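Local coordinates for Phosphoglucosamine/phosphogalactosamine mutase (Sulfolobus tokodaii, PDB 2F7L), which interconverts the 6- and 1-phosphates of glucosamine and of galactosamine, a step in the synthesis of UDP-GlcNAc and UDP-GalNAc, at residues A[21-26]-A[51-56]; A[60-65]-A[143-148]. All coordinates share one frame; numbering follows the deposited sequence.

How the contacts relate
Both contacts use helix 50-63. Contact 1 packs its first half against helix 20-34. Contact 2 sets its C-terminal end against the chain that leads into strand 146-147, at the edge of the six-stranded sheet. The two are in series along the chain, and their centres are about 13 Å apart. They meet where Leu24 of contact 1 packs on Gly60 of contact 2, with Leu24 CD1 3.8 Å from Gly60 CA. Together they join helix 50-63 to helix 20-34 and to the loop leading into edge strand 146-147. Both lie away from Ser97, the probable phosphoserine intermediate, and from the predicted magnesium ligands Asp241, Asp243 and Asp245.

Contact 1 (A[21-26]-A[51-56]); sequences ELVLKL and DMLVKI
The flat group at this contact is the peptide between Val23 and Leu24. Ile56 CG2 stands over one of its faces, 3.5 Å from Leu24 N. The same methyl touches the Leu24 side chain, with 3.7 Å between Ile56 CG2 and Leu24 CB. It is placed there because CG2 of Ile56 lies anti to its own backbone N (chi1 -59° for CG1), which sends this branch across to helix 20-34. Leu24 CD1 lies 4.1 Å from Ile56 O. Val23 of helix 20-34 touches both Ile56 and Leu53. Its CG1 lies 4.0 Å from Ile56 CG2, and its CG2 lies 3.7 Å from Leu53 CD2. The Val23 side chain crosses each of these two at about a right angle. The side chains that meet are all apolar, and no hydrogen bond joins the segments. Val23 and Leu53 form the buried side of the contact, while Leu24 lies on the exposed side. On the buried side, Val23 also touches Leu18 and Ile106 of strand 103-109, and Leu53 touches Leu18 and Asn104. Helix 118-130 flanks helix 20-34 through Phe128, which meets Leu22 and Lys25. The two short axes approach to 9.5 Å and run in roughly the same direction, with a signed crossing angle of -35°. Such side-by-side helices are characteristic of an alpha/beta/alpha domain, here domain I of the phosphohexose mutases. Helix 50-63 belongs to the beta-alpha-beta crossover between the parallel strands 39-44 and 67-73.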
loop_
_atom_site.group_PDB
_atom_site.type_symbol
_atom_site.label_atom_id
_atom_site.label_comp_id
_atom_site.label_asym_id
_atom_site.label_seq_id
_atom_site.Cartn_x
_atom_site.Cartn_y
_atom_site.Cartn_z
ATOM N N GLU A 21 14.905 -7.919 21.524
ATOM C CA GLU A 21 15.993 -8.860 21.196
ATOM C C GLU A 21 16.016 -9.292 19.731
ATOM O O GLU A 21 17.094 -9.410 19.124
ATOM C CB GLU A 21 15.910 -10.119 22.051
ATOM C CG GLU A 21 15.859 -9.871 23.522
ATOM C CD GLU A 21 14.501 -9.350 23.964
ATOM O OE1 GLU A 21 13.463 -9.930 23.551
ATOM O OE2 GLU A 21 14.473 -8.368 24.741
ATOM N N LEU A 22 14.828 -9.544 19.183
ATOM C CA LEU A 22 14.710 -9.954 17.805
ATOM C C LEU A 22 15.116 -8.805 16.898
ATOM O O LEU A 22 15.949 -8.977 16.001
ATOM C CB LEU A 22 13.271 -10.381 17.508
ATOM C CG LEU A 22 12.861 -10.770 16.071
ATOM C CD1 LEU A 22 13.841 -11.700 15.418
ATOM C CD2 LEU A 22 11.541 -11.465 16.149
ATOM N N VAL A 23 14.536 -7.632 17.140
ATOM C CA VAL A 23 14.840 -6.462 16.342
ATOM C C VAL A 23 16.328 -6.147 16.461
ATOM O O VAL A 23 16.965 -5.702 15.514
ATOM C CB VAL A 23 13.992 -5.252 16.802
ATOM C CG1 VAL A 23 14.467 -3.960 16.099
ATOM C CG2 VAL A 23 12.510 -5.521 16.513
ATOM N N LEU A 24 16.905 -6.380 17.620
ATOM C CA LEU A 24 18.320 -6.104 17.735
ATOM C C LEU A 24 19.116 -6.985 16.750
ATOM O O LEU A 24 20.040 -6.497 16.077
ATOM C CB LEU A 24 18.817 -6.331 19.170
ATOM C CG LEU A 24 20.345 -6.218 19.306
ATOM C CD1 LEU A 24 20.807 -4.837 18.854
ATOM C CD2 LEU A 24 20.757 -6.498 20.729
ATOM N N LYS A 25 18.757 -8.266 16.660
ATOM C CA LYS A 25 19.457 -9.186 15.761
ATOM C C LYS A 25 19.181 -8.859 14.295
ATOM O O LYS A 25 20.103 -8.835 13.455
ATOM C CB LYS A 25 19.042 -10.627 16.066
ATOM C CG LYS A 25 20.014 -11.706 15.599
ATOM C CD LYS A 25 19.816 -12.931 16.461
ATOM C CE LYS A 25 19.685 -14.185 15.627
ATOM N NZ LYS A 25 19.576 -15.421 16.455
ATOM N N LEU A 26 17.905 -8.607 14.009
ATOM C CA LEU A 26 17.457 -8.262 12.673
ATOM C C LEU A 26 18.196 -7.009 12.166
ATOM O O LEU A 26 18.400 -6.854 10.968
ATOM C CB LEU A 26 15.943 -8.037 12.705
ATOM C CG LEU A 26 15.097 -8.090 11.424
ATOM C CD1 LEU A 26 14.612 -6.707 11.086
ATOM C CD2 LEU A 26 15.891 -8.686 10.262
ATOM N N ASP A 51 9.411 4.359 19.934
ATOM C CA ASP A 51 10.695 4.800 20.419
ATOM C C ASP A 51 11.567 3.640 20.789
ATOM O O ASP A 51 12.727 3.565 20.383
ATOM C CB ASP A 51 10.529 5.699 21.635
ATOM C CG ASP A 51 10.826 7.149 21.318
ATOM O OD1 ASP A 51 10.019 7.747 20.528
ATOM O OD2 ASP A 51 11.866 7.666 21.850
ATOM N N MET A 52 11.015 2.725 21.566
ATOM C CA MET A 52 11.809 1.602 21.980
ATOM C C MET A 52 12.501 0.988 20.770
ATOM O O MET A 52 13.732 0.888 20.740
ATOM C CB MET A 52 10.939 0.579 22.683
ATOM C CG MET A 52 11.715 -0.604 23.200
ATOM S SD MET A 52 10.875 -2.084 22.734
ATOM C CE MET A 52 9.870 -2.374 24.093
ATOM N N LEU A 53 11.711 0.628 19.757
ATOM C CA LEU A 53 12.243 0.003 18.554
ATOM C C LEU A 53 13.232 0.825 17.745
ATOM O O LEU A 53 14.155 0.274 17.169
ATOM C CB LEU A 53 11.100 -0.474 17.670
ATOM C CG LEU A 53 10.345 -1.669 18.287
ATOM C CD1 LEU A 53 9.333 -2.252 17.282
ATOM C CD2 LEU A 53 11.359 -2.752 18.728
ATOM N N VAL A 54 13.069 2.140 17.696
ATOM C CA VAL A 54 14.019 2.952 16.948
ATOM C C VAL A 54 15.355 2.955 17.680
ATOM O O VAL A 54 16.410 2.951 17.055
ATOM C CB VAL A 54 13.519 4.404 16.777
ATOM C CG1 VAL A 54 14.707 5.351 16.436
ATOM C CG2 VAL A 54 12.457 4.439 15.669
ATOM N N LYS A 55 15.319 2.969 19.006
ATOM C CA LYS A 55 16.564 2.950 19.747
ATOM C C LYS A 55 17.292 1.605 19.533
ATOM O O LYS A 55 18.516 1.560 19.395
ATOM C CB LYS A 55 16.282 3.174 21.232
ATOM C CG LYS A 55 15.554 4.473 21.538
ATOM C CD LYS A 55 16.492 5.660 21.650
ATOM C CE LYS A 55 15.980 6.824 20.788
ATOM N NZ LYS A 55 14.474 6.970 20.825
ATOM N N ILE A 56 16.538 0.515 19.496
ATOM C CA ILE A 56 17.139 -0.796 19.311
ATOM C C ILE A 56 17.784 -0.901 17.926
ATOM O O ILE A 56 18.918 -1.366 17.801
ATOM C CB ILE A 56 16.089 -1.951 19.489
ATOM C CG1 ILE A 56 15.450 -1.901 20.893
ATOM C CG2 ILE A 56 16.769 -3.303 19.273
ATOM C CD1 ILE A 56 16.410 -2.181 22.056
#

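Contact 2 (A[60-65]-A[143-148]); sequences GLLSVG and TEVKRE
Leu62, the residue that meets both Thr143 and Val145, has its backbone O bound by Gly65 N at 2.7 Å. This bond belongs to the Schellman motif that ends helix 50-63. Gly65 is its C-prime residue and has a positive phi of 70°. An ordinary backbone bond of the helix end runs from Val64 N to Leu61 O, at 3.2 Å. Near this helix end, the Leu62 side chain reaches out to the segment 143-148. Its CG lies anti to its carbonyl carbon (chi1 -65°), which directs both methyls at that segment. Both come up to the Thr143 carbonyl: Leu62 CD2 is 3.9 Å from Thr143 O, and Leu62 CD1 is 4.1 Å from it. These are van der Waals contacts, and no hydrogen bond joins the two segments. Leu62 CD1 also meets Val145 CG1 at 4.2 Å, with the two side chains crossing at about a right angle. Thr143 presents its backbone O here more closely than its side chain. The contact is small and lies at the surface, with 113 Å² buried in all. Leu62 and Val145 both also touch Val68, so strand 67-73 forms a common base for them. Just past Val145 the chain becomes strand 146-147. Lys146 makes backbone bonds with Val68 and Asp70, and its NZ forms a salt bridge with Glu67. Strand 146-147 thus extends the mixed sheet as an outermost strand, parallel to 67-73, while helix 50-63 packs against the sheet, where Leu61 touches Val68 and also Val42 of strand 39-44.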
loop_
_atom_site.group_PDB
_atom_site.type_symbol
_atom_site.label_atom_id
_atom_site.label_comp_id
_atom_site.label_asym_id
_atom_site.label_seq_id
_atom_site.Cartn_x
_atom_site.Cartn_y
_atom_site.Cartn_z
ATOM N N GLY A 60 21.564 -1.302 17.031
ATOM C CA GLY A 60 21.962 -2.429 16.203
ATOM C C GLY A 60 22.792 -2.065 14.981
ATOM O O GLY A 60 23.790 -2.732 14.667
ATOM N N LEU A 61 22.396 -1.005 14.284
ATOM C CA LEU A 61 23.126 -0.582 13.096
ATOM C C LEU A 61 24.537 -0.020 13.424
ATOM O O LEU A 61 25.484 -0.165 12.638
ATOM C CB LEU A 61 22.283 0.441 12.336
ATOM C CG LEU A 61 20.937 -0.077 11.793
ATOM C CD1 LEU A 61 19.998 1.087 11.412
ATOM C CD2 LEU A 61 21.207 -1.005 10.594
ATOM N N LEU A 62 24.691 0.623 14.581
ATOM C CA LEU A 62 26.005 1.144 14.944
ATOM C C LEU A 62 26.951 -0.051 15.170
ATOM O O LEU A 62 28.064 -0.083 14.642
ATOM C CB LEU A 62 25.912 2.040 16.196
ATOM C CG LEU A 62 25.101 3.343 16.032
ATOM C CD1 LEU A 62 24.933 4.030 17.361
ATOM C CD2 LEU A 62 25.772 4.286 15.040
ATOM N N SER A 63 26.498 -1.057 15.909
ATOM C CA SER A 63 27.339 -2.229 16.169
ATOM C C SER A 63 27.939 -2.815 14.890
ATOM O O SER A 63 28.969 -3.492 14.925
ATOM C CB SER A 63 26.551 -3.319 16.919
ATOM O OG SER A 63 25.528 -3.892 16.110
ATOM N N VAL A 64 27.309 -2.564 13.756
ATOM C CA VAL A 64 27.863 -3.102 12.537
ATOM C C VAL A 64 28.410 -2.034 11.584
ATOM O O VAL A 64 28.495 -2.242 10.354
ATOM C CB VAL A 64 26.851 -4.013 11.843
ATOM C CG1 VAL A 64 26.642 -5.243 12.701
ATOM C CG2 VAL A 64 25.526 -3.287 11.633
ATOM N N GLY A 65 28.786 -0.888 12.168
ATOM C CA GLY A 65 29.385 0.200 11.410
ATOM C C GLY A 65 28.552 0.996 10.427
ATOM O O GLY A 65 29.089 1.572 9.491
ATOM N N THR A 143 30.688 6.585 16.358
ATOM C CA THR A 143 29.739 7.460 15.688
ATOM C C THR A 143 28.434 7.726 16.400
ATOM O O THR A 143 27.875 6.844 17.031
ATOM C CB THR A 143 29.387 6.913 14.314
ATOM O OG1 THR A 143 30.568 6.873 13.509
ATOM C CG2 THR A 143 28.353 7.793 13.649
ATOM N N GLU A 144 27.950 8.956 16.277
ATOM C CA GLU A 144 26.685 9.354 16.875
ATOM C C GLU A 144 25.670 9.292 15.769
ATOM O O GLU A 144 26.009 9.502 14.608
ATOM C CB GLU A 144 26.748 10.786 17.413
ATOM C CG GLU A 144 27.431 10.862 18.773
ATOM C CD GLU A 144 27.612 12.289 19.323
ATOM O OE1 GLU A 144 28.395 12.437 20.300
ATOM O OE2 GLU A 144 26.982 13.243 18.797
ATOM N N VAL A 145 24.423 8.982 16.106
ATOM C CA VAL A 145 23.412 8.960 15.062
ATOM C C VAL A 145 23.082 10.425 14.783
ATOM O O VAL A 145 22.960 11.232 15.695
ATOM C CB VAL A 145 22.127 8.151 15.473
ATOM C CG1 VAL A 145 22.427 7.282 16.660
ATOM C CG2 VAL A 145 20.958 9.067 15.730
ATOM N N LYS A 146 22.981 10.757 13.507
ATOM C CA LYS A 146 22.683 12.101 13.079
ATOM C C LYS A 146 21.170 12.288 12.892
ATOM O O LYS A 146 20.420 11.324 12.816
ATOM C CB LYS A 146 23.426 12.378 11.768
ATOM C CG LYS A 146 24.966 12.331 11.879
ATOM C CD LYS A 146 25.637 12.430 10.497
ATOM C CE LYS A 146 27.170 12.585 10.558
ATOM N NZ LYS A 146 27.942 11.486 11.218
ATOM N N ARG A 147 20.718 13.534 12.855
ATOM C CA ARG A 147 19.311 13.804 12.645
ATOM C C ARG A 147 19.092 14.168 11.179
ATOM O O ARG A 147 19.966 14.741 10.530
ATOM C CB ARG A 147 18.833 14.951 13.547
ATOM C CG ARG A 147 18.664 14.554 15.013
ATOM C CD ARG A 147 18.908 15.725 15.986
ATOM N NE ARG A 147 20.209 16.375 15.767
ATOM C CZ ARG A 147 20.692 17.389 16.488
ATOM N NH1 ARG A 147 19.990 17.888 17.504
ATOM N NH2 ARG A 147 21.870 17.916 16.177
ATOM N N GLU A 148 17.912 13.811 10.676
ATOM C CA GLU A 148 17.473 14.073 9.309
ATOM C C GLU A 148 16.129 14.820 9.348
ATOM O O GLU A 148 15.058 14.206 9.537
ATOM C CB GLU A 148 17.313 12.758 8.564
ATOM C CG GLU A 148 16.684 12.927 7.211
ATOM C CD GLU A 148 17.318 14.048 6.420
ATOM O OE1 GLU A 148 17.000 15.220 6.682
ATOM O OE2 GLU A 148 18.142 13.758 5.538
#